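Local atomic coordinates of SusD superfamily protein (Bacteroides vulgatus, PDB entry 3MYV), a protein that probably binds polysaccharide or oligosaccharide at the bacterial outer membrane, as a SusD-family partner in glycan uptake. Residues Y130-D135 and Q162-I167; R333-Y338 and V364-P369; L124-G129 and Y200-D205. All coordinates share one frame; numbering follows the deposited sequence.

Contact 1: residues Y130-D135 and Q162-I167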
loop_
_atom_site.group_PDB
_atom_site.type_symbol
_atom_site.label_atom_id
_atom_site.label_comp_id
_atom_site.label_asym_id
_atom_site.label_seq_id
_atom_site.Cartn_x
_atom_site.Cartn_y
_atom_site.Cartn_z
ATOM N N TYR A 130 14.451 -6.601 -4.240
ATOM C CA TYR A 130 14.300 -5.895 -5.489
ATOM C C TYR A 130 12.978 -6.350 -6.130
ATOM O O TYR A 130 12.475 -7.463 -5.835
ATOM C CB TYR A 130 15.522 -6.165 -6.400
ATOM C CG TYR A 130 16.760 -5.416 -5.970
ATOM C CD1 TYR A 130 17.557 -5.882 -4.925
ATOM C CD2 TYR A 130 17.125 -4.224 -6.583
ATOM C CE1 TYR A 130 18.683 -5.182 -4.522
ATOM C CE2 TYR A 130 18.251 -3.527 -6.193
ATOM C CZ TYR A 130 19.029 -4.000 -5.163
ATOM O OH TYR A 130 20.166 -3.300 -4.779
ATOM N N PRO A 131 12.379 -5.495 -6.974
ATOM C CA PRO A 131 11.099 -5.878 -7.583
ATOM C C PRO A 131 11.163 -7.233 -8.256
ATOM O O PRO A 131 12.126 -7.542 -8.977
ATOM C CB PRO A 131 10.869 -4.774 -8.641
ATOM C CG PRO A 131 11.620 -3.620 -8.117
ATOM C CD PRO A 131 12.831 -4.178 -7.462
ATOM N N TYR A 132 10.132 -8.040 -8.029
ATOM C CA TYR A 132 10.059 -9.337 -8.692
ATOM C C TYR A 132 10.346 -9.240 -10.173
ATOM O O TYR A 132 11.066 -10.088 -10.735
ATOM C CB TYR A 132 8.693 -10.002 -8.486
ATOM C CG TYR A 132 8.592 -11.309 -9.237
ATOM C CD1 TYR A 132 9.061 -12.476 -8.678
ATOM C CD2 TYR A 132 8.078 -11.362 -10.540
ATOM C CE1 TYR A 132 8.993 -13.663 -9.347
ATOM C CE2 TYR A 132 8.020 -12.551 -11.226
ATOM C CZ TYR A 132 8.477 -13.704 -10.625
ATOM O OH TYR A 132 8.441 -14.900 -11.303
ATOM N N THR A 133 9.768 -8.217 -10.811
ATOM C CA THR A 133 9.856 -8.065 -12.257
ATOM C C THR A 133 11.262 -7.712 -12.731
ATOM O O THR A 133 11.542 -7.854 -13.899
ATOM C CB THR A 133 8.830 -7.016 -12.770
ATOM O OG1 THR A 133 8.843 -5.877 -11.905
ATOM C CG2 THR A 133 7.440 -7.619 -12.770
ATOM N N LYS A 134 12.177 -7.321 -11.846
ATOM C CA LYS A 134 13.579 -7.083 -12.282
ATOM C C LYS A 134 14.286 -8.339 -12.814
ATOM O O LYS A 134 15.037 -8.292 -13.804
ATOM C CB LYS A 134 14.426 -6.476 -11.150
ATOM C CG LYS A 134 15.845 -6.108 -11.588
ATOM C CD LYS A 134 16.639 -5.519 -10.452
ATOM C CE LYS A 134 17.975 -5.021 -10.953
ATOM N NZ LYS A 134 18.824 -4.567 -9.806
ATOM N N ASP A 135 14.011 -9.463 -12.174
ATOM C CA ASP A 135 14.884 -10.619 -12.266
ATOM C C ASP A 135 14.172 -11.917 -11.910
ATOM O O ASP A 135 14.797 -12.859 -11.403
ATOM C CB ASP A 135 16.061 -10.388 -11.315
ATOM C CG ASP A 135 15.633 -10.333 -9.852
ATOM O OD1 ASP A 135 14.418 -10.381 -9.567
ATOM O OD2 ASP A 135 16.537 -10.274 -8.986
ATOM N N GLN A 162 10.599 -16.970 -3.925
ATOM C CA GLN A 162 10.073 -17.842 -2.853
ATOM C C GLN A 162 8.981 -17.178 -2.018
ATOM O O GLN A 162 7.984 -17.829 -1.654
ATOM C CB GLN A 162 11.197 -18.310 -1.933
ATOM C CG GLN A 162 12.075 -19.385 -2.589
ATOM C CD GLN A 162 13.347 -19.702 -1.813
ATOM O OE1 GLN A 162 13.980 -18.831 -1.200
ATOM N NE2 GLN A 162 13.719 -20.966 -1.834
ATOM N N ALA A 163 9.144 -15.885 -1.740
ATOM C CA ALA A 163 8.129 -15.140 -0.968
ATOM C C ALA A 163 6.813 -15.005 -1.740
ATOM O O ALA A 163 5.728 -15.269 -1.201
ATOM C CB ALA A 163 8.658 -13.816 -0.576
ATOM N N TYR A 164 6.903 -14.619 -3.007
ATOM C CA TYR A 164 5.701 -14.570 -3.863
ATOM C C TYR A 164 4.969 -15.903 -3.979
ATOM O O TYR A 164 3.722 -15.950 -3.903
ATOM C CB TYR A 164 6.036 -14.015 -5.265
ATOM C CG TYR A 164 5.986 -12.492 -5.356
ATOM C CD1 TYR A 164 4.794 -11.819 -5.656
ATOM C CD2 TYR A 164 7.137 -11.725 -5.152
ATOM C CE1 TYR A 164 4.750 -10.437 -5.727
ATOM C CE2 TYR A 164 7.106 -10.343 -5.244
ATOM C CZ TYR A 164 5.911 -9.709 -5.535
ATOM O OH TYR A 164 5.910 -8.340 -5.652
ATOM N N ASP A 165 5.715 -16.992 -4.174
ATOM C CA ASP A 165 5.096 -18.317 -4.246
ATOM C C ASP A 165 4.220 -18.568 -3.009
ATOM O O ASP A 165 3.049 -18.959 -3.120
ATOM C CB ASP A 165 6.149 -19.420 -4.391
ATOM C CG ASP A 165 6.842 -19.415 -5.755
ATOM O OD1 ASP A 165 6.471 -18.632 -6.654
ATOM O OD2 ASP A 165 7.777 -20.211 -5.926
ATOM N N PHE A 166 4.774 -18.278 -1.838
ATOM C CA PHE A 166 4.064 -18.438 -0.585
ATOM C C PHE A 166 2.888 -17.466 -0.412
ATOM O O PHE A 166 1.796 -17.868 0.008
ATOM C CB PHE A 166 5.024 -18.252 0.607
ATOM C CG PHE A 166 4.319 -18.095 1.922
ATOM C CD1 PHE A 166 3.727 -19.191 2.530
ATOM C CD2 PHE A 166 4.263 -16.873 2.550
ATOM C CE1 PHE A 166 3.044 -19.063 3.725
ATOM C CE2 PHE A 166 3.605 -16.734 3.775
ATOM C CZ PHE A 166 3.003 -17.827 4.358
ATOM N N ILE A 167 3.132 -16.193 -0.682
ATOM C CA ILE A 167 2.115 -15.156 -0.561
ATOM C C ILE A 167 0.886 -15.473 -1.427
ATOM O O ILE A 167 -0.262 -15.381 -0.970
ATOM C CB ILE A 167 2.716 -13.761 -0.934
ATOM C CG1 ILE A 167 3.681 -13.288 0.153
ATOM C CG2 ILE A 167 1.625 -12.728 -1.138
ATOM C CD1 ILE A 167 4.790 -12.297 -0.381
HETATM O O HOH W 1 8.232 -7.259 -5.866
#

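Contact 2: residues R333-Y338 and V364-P369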
loop_
_atom_site.group_PDB
_atom_site.type_symbol
_atom_site.label_atom_id
_atom_site.label_comp_id
_atom_site.label_asym_id
_atom_site.label_seq_id
_atom_site.Cartn_x
_atom_site.Cartn_y
_atom_site.Cartn_z
ATOM N N ARG A 333 -8.871 -0.099 -1.991
ATOM C CA ARG A 333 -10.134 0.456 -2.465
ATOM C C ARG A 333 -10.409 0.131 -3.919
ATOM O O ARG A 333 -9.511 -0.230 -4.694
ATOM C CB ARG A 333 -10.232 1.961 -2.212
ATOM C CG ARG A 333 -9.314 2.849 -3.054
ATOM C CD ARG A 333 -9.557 4.310 -2.712
ATOM N NE ARG A 333 -8.586 5.186 -3.396
ATOM C CZ ARG A 333 -8.878 5.979 -4.420
ATOM N NH1 ARG A 333 -10.110 6.014 -4.931
ATOM N NH2 ARG A 333 -7.932 6.744 -4.952
ATOM N N LEU A 334 -11.676 0.243 -4.278
ATOM C CA LEU A 334 -12.163 -0.155 -5.618
ATOM C C LEU A 334 -11.439 0.484 -6.818
ATOM O O LEU A 334 -11.186 -0.187 -7.793
ATOM C CB LEU A 334 -13.688 0.083 -5.703
ATOM C CG LEU A 334 -14.453 -0.442 -6.928
ATOM C CD1 LEU A 334 -14.220 -1.963 -7.127
ATOM C CD2 LEU A 334 -15.964 -0.122 -6.841
ATOM N N SER A 335 -11.147 1.781 -6.781
ATOM C CA SER A 335 -10.443 2.425 -7.898
ATOM C C SER A 335 -9.129 1.708 -8.248
ATOM O O SER A 335 -8.785 1.575 -9.418
ATOM C CB SER A 335 -10.189 3.906 -7.620
ATOM O OG SER A 335 -11.394 4.677 -7.555
ATOM N N GLU A 336 -8.397 1.215 -7.249
ATOM C CA GLU A 336 -7.171 0.468 -7.562
ATOM C C GLU A 336 -7.450 -0.732 -8.453
ATOM O O GLU A 336 -6.680 -1.000 -9.379
ATOM C CB GLU A 336 -6.422 0.001 -6.310
ATOM C CG GLU A 336 -5.078 -0.631 -6.648
ATOM C CD GLU A 336 -4.403 -1.374 -5.485
ATOM O OE1 GLU A 336 -4.870 -1.230 -4.346
ATOM O OE2 GLU A 336 -3.383 -2.051 -5.736
ATOM N N VAL A 337 -8.526 -1.454 -8.168
ATOM C CA VAL A 337 -8.864 -2.651 -8.918
ATOM C C VAL A 337 -9.140 -2.314 -10.395
ATOM O O VAL A 337 -8.687 -3.028 -11.301
ATOM C CB VAL A 337 -10.045 -3.397 -8.298
ATOM C CG1 VAL A 337 -10.352 -4.677 -9.111
ATOM C CG2 VAL A 337 -9.776 -3.731 -6.825
ATOM N N TYR A 338 -9.851 -1.222 -10.632
ATOM C CA TYR A 338 -10.047 -0.719 -11.994
ATOM C C TYR A 338 -8.692 -0.475 -12.674
ATOM O O TYR A 338 -8.480 -0.870 -13.818
ATOM C CB TYR A 338 -10.891 0.560 -11.991
ATOM C CG TYR A 338 -12.396 0.323 -11.902
ATOM C CD1 TYR A 338 -13.009 -0.062 -10.706
ATOM C CD2 TYR A 338 -13.212 0.508 -13.008
ATOM C CE1 TYR A 338 -14.398 -0.267 -10.636
ATOM C CE2 TYR A 338 -14.586 0.292 -12.952
ATOM C CZ TYR A 338 -15.171 -0.098 -11.770
ATOM O OH TYR A 338 -16.533 -0.292 -11.705
ATOM N N VAL A 364 -10.927 7.633 -15.601
ATOM C CA VAL A 364 -10.594 8.902 -16.252
ATOM C C VAL A 364 -11.783 9.837 -16.227
ATOM O O VAL A 364 -11.659 11.012 -15.889
ATOM C CB VAL A 364 -10.080 8.650 -17.678
ATOM C CG1 VAL A 364 -10.017 9.958 -18.512
ATOM C CG2 VAL A 364 -8.707 7.949 -17.577
ATOM N N LYS A 365 -12.949 9.299 -16.578
ATOM C CA LYS A 365 -14.156 10.102 -16.701
ATOM C C LYS A 365 -14.765 10.462 -15.364
ATOM O O LYS A 365 -15.437 11.492 -15.244
ATOM C CB LYS A 365 -15.179 9.398 -17.598
ATOM C CG LYS A 365 -14.677 9.307 -19.025
ATOM C CD LYS A 365 -15.600 8.472 -19.934
ATOM C CE LYS A 365 -15.046 8.450 -21.361
ATOM N NZ LYS A 365 -15.912 7.640 -22.284
ATOM N N ARG A 366 -14.581 9.612 -14.359
ATOM C CA ARG A 366 -15.008 9.985 -13.013
ATOM C C ARG A 366 -14.183 11.189 -12.555
ATOM O O ARG A 366 -14.701 12.081 -11.903
ATOM C CB ARG A 366 -14.857 8.828 -12.011
ATOM C CG ARG A 366 -15.482 9.102 -10.629
ATOM C CD ARG A 366 -14.519 9.784 -9.671
ATOM N NE ARG A 366 -13.275 9.030 -9.494
ATOM C CZ ARG A 366 -13.129 7.929 -8.749
ATOM N NH1 ARG A 366 -14.152 7.415 -8.044
ATOM N NH2 ARG A 366 -11.930 7.338 -8.677
ATOM N N GLY A 367 -12.895 11.196 -12.879
ATOM C CA GLY A 367 -12.028 12.324 -12.567
ATOM C C GLY A 367 -12.468 13.608 -13.267
ATOM O O GLY A 367 -12.627 14.636 -12.615
ATOM N N ASN A 368 -12.727 13.513 -14.570
ATOM C CA ASN A 368 -13.212 14.632 -15.398
ATOM C C ASN A 368 -14.022 14.051 -16.566
ATOM O O ASN A 368 -13.452 13.388 -17.428
ATOM C CB ASN A 368 -12.018 15.434 -15.953
ATOM C CG ASN A 368 -12.445 16.639 -16.782
ATOM O OD1 ASN A 368 -13.641 16.796 -17.106
ATOM N ND2 ASN A 368 -11.463 17.488 -17.167
ATOM N N PRO A 369 -15.349 14.248 -16.576
ATOM C CA PRO A 369 -16.161 13.643 -17.623
ATOM C C PRO A 369 -15.854 14.131 -19.047
ATOM O O PRO A 369 -16.291 13.467 -20.022
ATOM C CB PRO A 369 -17.609 13.989 -17.204
ATOM C CG PRO A 369 -17.467 15.191 -16.355
ATOM C CD PRO A 369 -16.188 14.972 -15.597
#

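Contact 3: residues L124-G129 and Y200-D205. With EDO (1,2-ethanediol), chain I.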
loop_
_atom_site.group_PDB
_atom_site.type_symbol
_atom_site.label_atom_id
_atom_site.label_comp_id
_atom_site.label_asym_id
_atom_site.label_seq_id
_atom_site.Cartn_x
_atom_site.Cartn_y
_atom_site.Cartn_z
ATOM N N LEU A 124 7.086 -6.685 3.389
ATOM C CA LEU A 124 8.507 -7.008 3.614
ATOM C C LEU A 124 9.255 -7.309 2.326
ATOM O O LEU A 124 10.423 -6.921 2.182
ATOM C CB LEU A 124 8.683 -8.179 4.581
ATOM C CG LEU A 124 8.351 -7.866 6.047
ATOM C CD1 LEU A 124 8.112 -9.170 6.865
ATOM C CD2 LEU A 124 9.428 -6.981 6.696
ATOM N N THR A 125 8.592 -7.991 1.409
ATOM C CA THR A 125 9.204 -8.376 0.152
ATOM C C THR A 125 9.434 -7.152 -0.726
ATOM O O THR A 125 10.518 -6.989 -1.311
ATOM C CB THR A 125 8.370 -9.428 -0.570
ATOM O OG1 THR A 125 8.133 -10.553 0.311
ATOM C CG2 THR A 125 9.061 -9.877 -1.847
ATOM N N ARG A 126 8.434 -6.280 -0.843
ATOM C CA ARG A 126 8.657 -5.092 -1.685
ATOM C C ARG A 126 9.542 -4.002 -1.055
ATOM O O ARG A 126 10.057 -3.145 -1.779
ATOM C CB ARG A 126 7.360 -4.520 -2.231
ATOM C CG ARG A 126 6.379 -4.046 -1.195
ATOM C CD ARG A 126 5.134 -3.579 -1.930
ATOM N NE ARG A 126 4.076 -3.306 -0.978
ATOM C CZ ARG A 126 2.979 -2.586 -1.207
ATOM N NH1 ARG A 126 2.789 -1.968 -2.347
ATOM N NH2 ARG A 126 2.077 -2.445 -0.243
ATOM N N CYS A 127 9.684 -4.008 0.272
ATOM C CA CYS A 127 10.582 -3.096 0.947
ATOM C C CYS A 127 12.039 -3.602 1.030
ATOM O O CYS A 127 12.963 -2.787 0.979
ATOM C CB CYS A 127 10.065 -2.778 2.335
ATOM S SG CYS A 127 8.562 -1.831 2.342
ATOM N N PHE A 128 12.252 -4.920 1.164
ATOM C CA PHE A 128 13.605 -5.459 1.385
ATOM C C PHE A 128 14.227 -6.275 0.243
ATOM O O PHE A 128 15.414 -6.569 0.287
ATOM C CB PHE A 128 13.665 -6.229 2.709
ATOM C CG PHE A 128 13.420 -5.360 3.891
ATOM C CD1 PHE A 128 14.476 -4.656 4.484
ATOM C CD2 PHE A 128 12.145 -5.188 4.398
ATOM C CE1 PHE A 128 14.248 -3.829 5.565
ATOM C CE2 PHE A 128 11.916 -4.339 5.494
ATOM C CZ PHE A 128 12.965 -3.659 6.063
ATOM N N GLY A 129 13.430 -6.592 -0.778
ATOM C CA GLY A 129 13.898 -7.225 -1.990
ATOM C C GLY A 129 13.638 -6.374 -3.205
ATOM O O GLY A 129 12.761 -5.492 -3.194
ATOM N N TYR A 200 -0.789 -10.501 -7.901
ATOM C CA TYR A 200 -0.640 -11.118 -9.236
ATOM C C TYR A 200 0.048 -10.136 -10.195
ATOM O O TYR A 200 0.991 -10.491 -10.905
ATOM C CB TYR A 200 -1.991 -11.501 -9.841
ATOM C CG TYR A 200 -2.662 -12.761 -9.343
ATOM C CD1 TYR A 200 -1.943 -13.921 -9.046
ATOM C CD2 TYR A 200 -4.055 -12.793 -9.187
ATOM C CE1 TYR A 200 -2.602 -15.078 -8.615
ATOM C CE2 TYR A 200 -4.693 -13.904 -8.761
ATOM C CZ TYR A 200 -3.975 -15.052 -8.471
ATOM O OH TYR A 200 -4.674 -16.159 -8.031
ATOM N N LEU A 201 -0.374 -8.882 -10.167
ATOM C CA LEU A 201 0.181 -7.841 -11.056
ATOM C C LEU A 201 1.651 -7.579 -10.778
ATOM O O LEU A 201 2.483 -7.547 -11.706
ATOM C CB LEU A 201 -0.641 -6.534 -10.919
ATOM C CG LEU A 201 -0.316 -5.383 -11.879
ATOM C CD1 LEU A 201 -0.867 -5.714 -13.264
ATOM C CD2 LEU A 201 -0.858 -4.003 -11.383
ATOM N N TYR A 202 1.986 -7.424 -9.498
ATOM C CA TYR A 202 3.368 -7.288 -9.085
ATOM C C TYR A 202 4.213 -8.507 -9.479
ATOM O O TYR A 202 5.408 -8.380 -9.700
ATOM C CB TYR A 202 3.482 -7.088 -7.586
ATOM C CG TYR A 202 3.333 -5.664 -7.066
ATOM C CD1 TYR A 202 2.150 -4.956 -7.223
ATOM C CD2 TYR A 202 4.363 -5.068 -6.357
ATOM C CE1 TYR A 202 2.015 -3.678 -6.720
ATOM C CE2 TYR A 202 4.226 -3.803 -5.821
ATOM C CZ TYR A 202 3.055 -3.120 -6.008
ATOM O OH TYR A 202 2.935 -1.860 -5.506
ATOM N N HIS A 203 3.576 -9.681 -9.529
ATOM C CA HIS A 203 4.231 -10.930 -9.907
ATOM C C HIS A 203 4.289 -11.189 -11.434
ATOM O O HIS A 203 4.802 -12.228 -11.876
ATOM C CB HIS A 203 3.537 -12.089 -9.191
ATOM C CG HIS A 203 4.347 -13.355 -9.140
ATOM N ND1 HIS A 203 3.869 -14.562 -9.616
ATOM C CD2 HIS A 203 5.582 -13.606 -8.648
ATOM C CE1 HIS A 203 4.789 -15.496 -9.430
ATOM N NE2 HIS A 203 5.838 -14.944 -8.839
ATOM N N ASP A 204 3.832 -10.224 -12.235
ATOM C CA ASP A 204 3.741 -10.343 -13.708
ATOM C C ASP A 204 2.756 -11.414 -14.184
ATOM O O ASP A 204 2.842 -11.873 -15.332
ATOM C CB ASP A 204 5.133 -10.609 -14.345
ATOM C CG ASP A 204 5.468 -9.651 -15.497
ATOM O OD1 ASP A 204 4.626 -8.822 -15.914
ATOM O OD2 ASP A 204 6.611 -9.719 -15.994
ATOM N N ASP A 205 1.823 -11.823 -13.331
ATOM C CA ASP A 205 0.788 -12.769 -13.721
ATOM C C ASP A 205 -0.369 -11.918 -14.276
ATOM O O ASP A 205 -1.427 -11.811 -13.676
ATOM C CB ASP A 205 0.291 -13.599 -12.530
ATOM C CG ASP A 205 1.330 -14.528 -11.948
ATOM O OD1 ASP A 205 2.102 -15.185 -12.698
ATOM O OD2 ASP A 205 1.347 -14.614 -10.695
HETATM C C1 EDO I . -0.327 0.824 0.635
HETATM O O1 EDO I . 0.436 1.008 -0.551
HETATM C C2 EDO I . -1.356 -0.296 0.450
HETATM O O2 EDO I . -0.774 -1.624 0.679
#

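Contact 1: residues Y130-D135 and Q162-I167
Tyr132 and Tyr164 carry this contact, and the meeting is mostly apolar. The CB of Tyr132 comes within 3.6 Å of CE2 of Tyr164. The CG of Tyr132 stands 4.3 Å above one face of the Tyr164 ring, displaced toward its rim. The two rings make an oblique aromatic pair. Their centroids are 5.4 Å apart and their planes are turned 57° from each other. In Tyr132, CG lies anti to the backbone N (chi1 177°), which swings the ring away from that N, and from the bridging water bound there, and obliquely across the Tyr164 ring.

The contact joins the short turn of helix at 132-135 to helix 160-177. The latter belongs to the helical, TPR-like part of the SusD fold. Here Tyr164 also packs on Phe122 of helix 103-128 and on Ile199 of helix 189-202. The His203 ring meets both tyrosine rings.

The polar link goes through one water. It accepts from the backbone N of Tyr132 at 3.0 Å and is hydrogen-bonded to OH of Tyr164 at 2.6 Å. The water lies at the edge of the Tyr164 ring, in its plane.

Contact 2: residues R333-Y338 and V364-P369
This contact belongs to a buried charge network between consecutive helices of the RagB/SusD region. It joins the start of helix 334-348 to the end of helix 350-367. Ser335 and Arg366 make the direct link. NH2 of Arg366 donates to OG of Ser335 at 2.9 Å, and the bond is nearly straight, with an angle of 163° at the hydrogen. OG sits at the edge of the guanidinium, only 10° out of its plane. The backbones stay well apart: the CA atoms of Ser335 and Arg366 are 10.2 Å from each other. The arginine spans that gap with a chain that leaves anti to its own N and then bends at chi2 (-88°) and chi3.

The guanidinium has several other partners. NH1 forms a salt bridge with Glu247 and donates to the carbonyl O of Tyr229, while NH2 also pairs with Glu390. Ser335 OG is hydrogen-bonded to Glu247 as well, so the serine and the arginine share that carboxylate.

Arg333 lies beside them, its NH1 4.4 Å from NH2 of Arg366. The two guanidinium groups gather round the same acids: Glu247 and Glu390 each pair with both, and Glu394 with Arg333. A leucine in place of Arg366 would probably leave Glu247 and Glu390 each short of one positive partner in a buried setting, and the Tyr229 carbonyl without this donor.

The contact itself buries little surface, about 70 Å². Its grip is polar: one serine-arginine hydrogen bond, set within a buried arginine-glutamate network that ties the helical hairpin 334-367 to helix 380-391 and to Glu247, just before strand 248-252.

Contact 3: residues L124-G129 and Y200-D205
The guanidinium of Arg126 and the ring of Tyr202 stand almost at right angles, their planes 79° apart. Tyr202 OH lies at the guanidinium edge, near its plane. NH1 of Arg126 reaches this OH at 3.2 Å, but the hydrogen bond is weak, with an angle of only 123°. Beside it, CD of Arg126 packs 4.0 Å from CE2 of Tyr202. The edge also receives O2 of a bound 1,2-ethanediol, in plane, with NH2 as donor at 3.1 Å. The diol probably came from the crystallisation liquor; Arg198 and Tyr33 also bind it.

The stronger hold on the arginine is the salt bridge from NH2 to Asp123. Phe399 adds a cation-pi contact. Extended from CG to NE, the chain carries the guanidinium across to the Tyr202 hydroxyl.

In the other segment, ND1 of His203 donates to OD2 of Asp205 at 2.7 Å. The acceptor lies in the imidazole plane, while ND1 meets the carboxylate from above its plane, 40° out of it. This bond spans the Schellman motif after helix 189-202, whose positive-phi residue is Asp204.

The contact joins the last turns of helices 103-128 and 189-202. Helix 160-177 packs against both segments, and helix 397-403 covers Tyr202 through Phe399 and Asp400.

Contacts 1 and 3 form one neighbourhood, with centres 5 Å apart. Contact 1 is nested inside the chain loop that contact 3 closes. Helix 103-128 is followed, after a short loop, by the short helix 132-135, and helix 160-177 is followed by helix 189-202. Tyr164 touches Tyr202, while Tyr132 touches His203, so the two contacts pack as a unit. Contact 2 comes later in the chain. Its centre is 28 Å from that of contact 1 and 23 Å from that of contact 3, and it touches neither. Arg198 of helix 189-202 forms a salt bridge with Glu336 of helix 334-348, which links the two regions of this helix-rich chain.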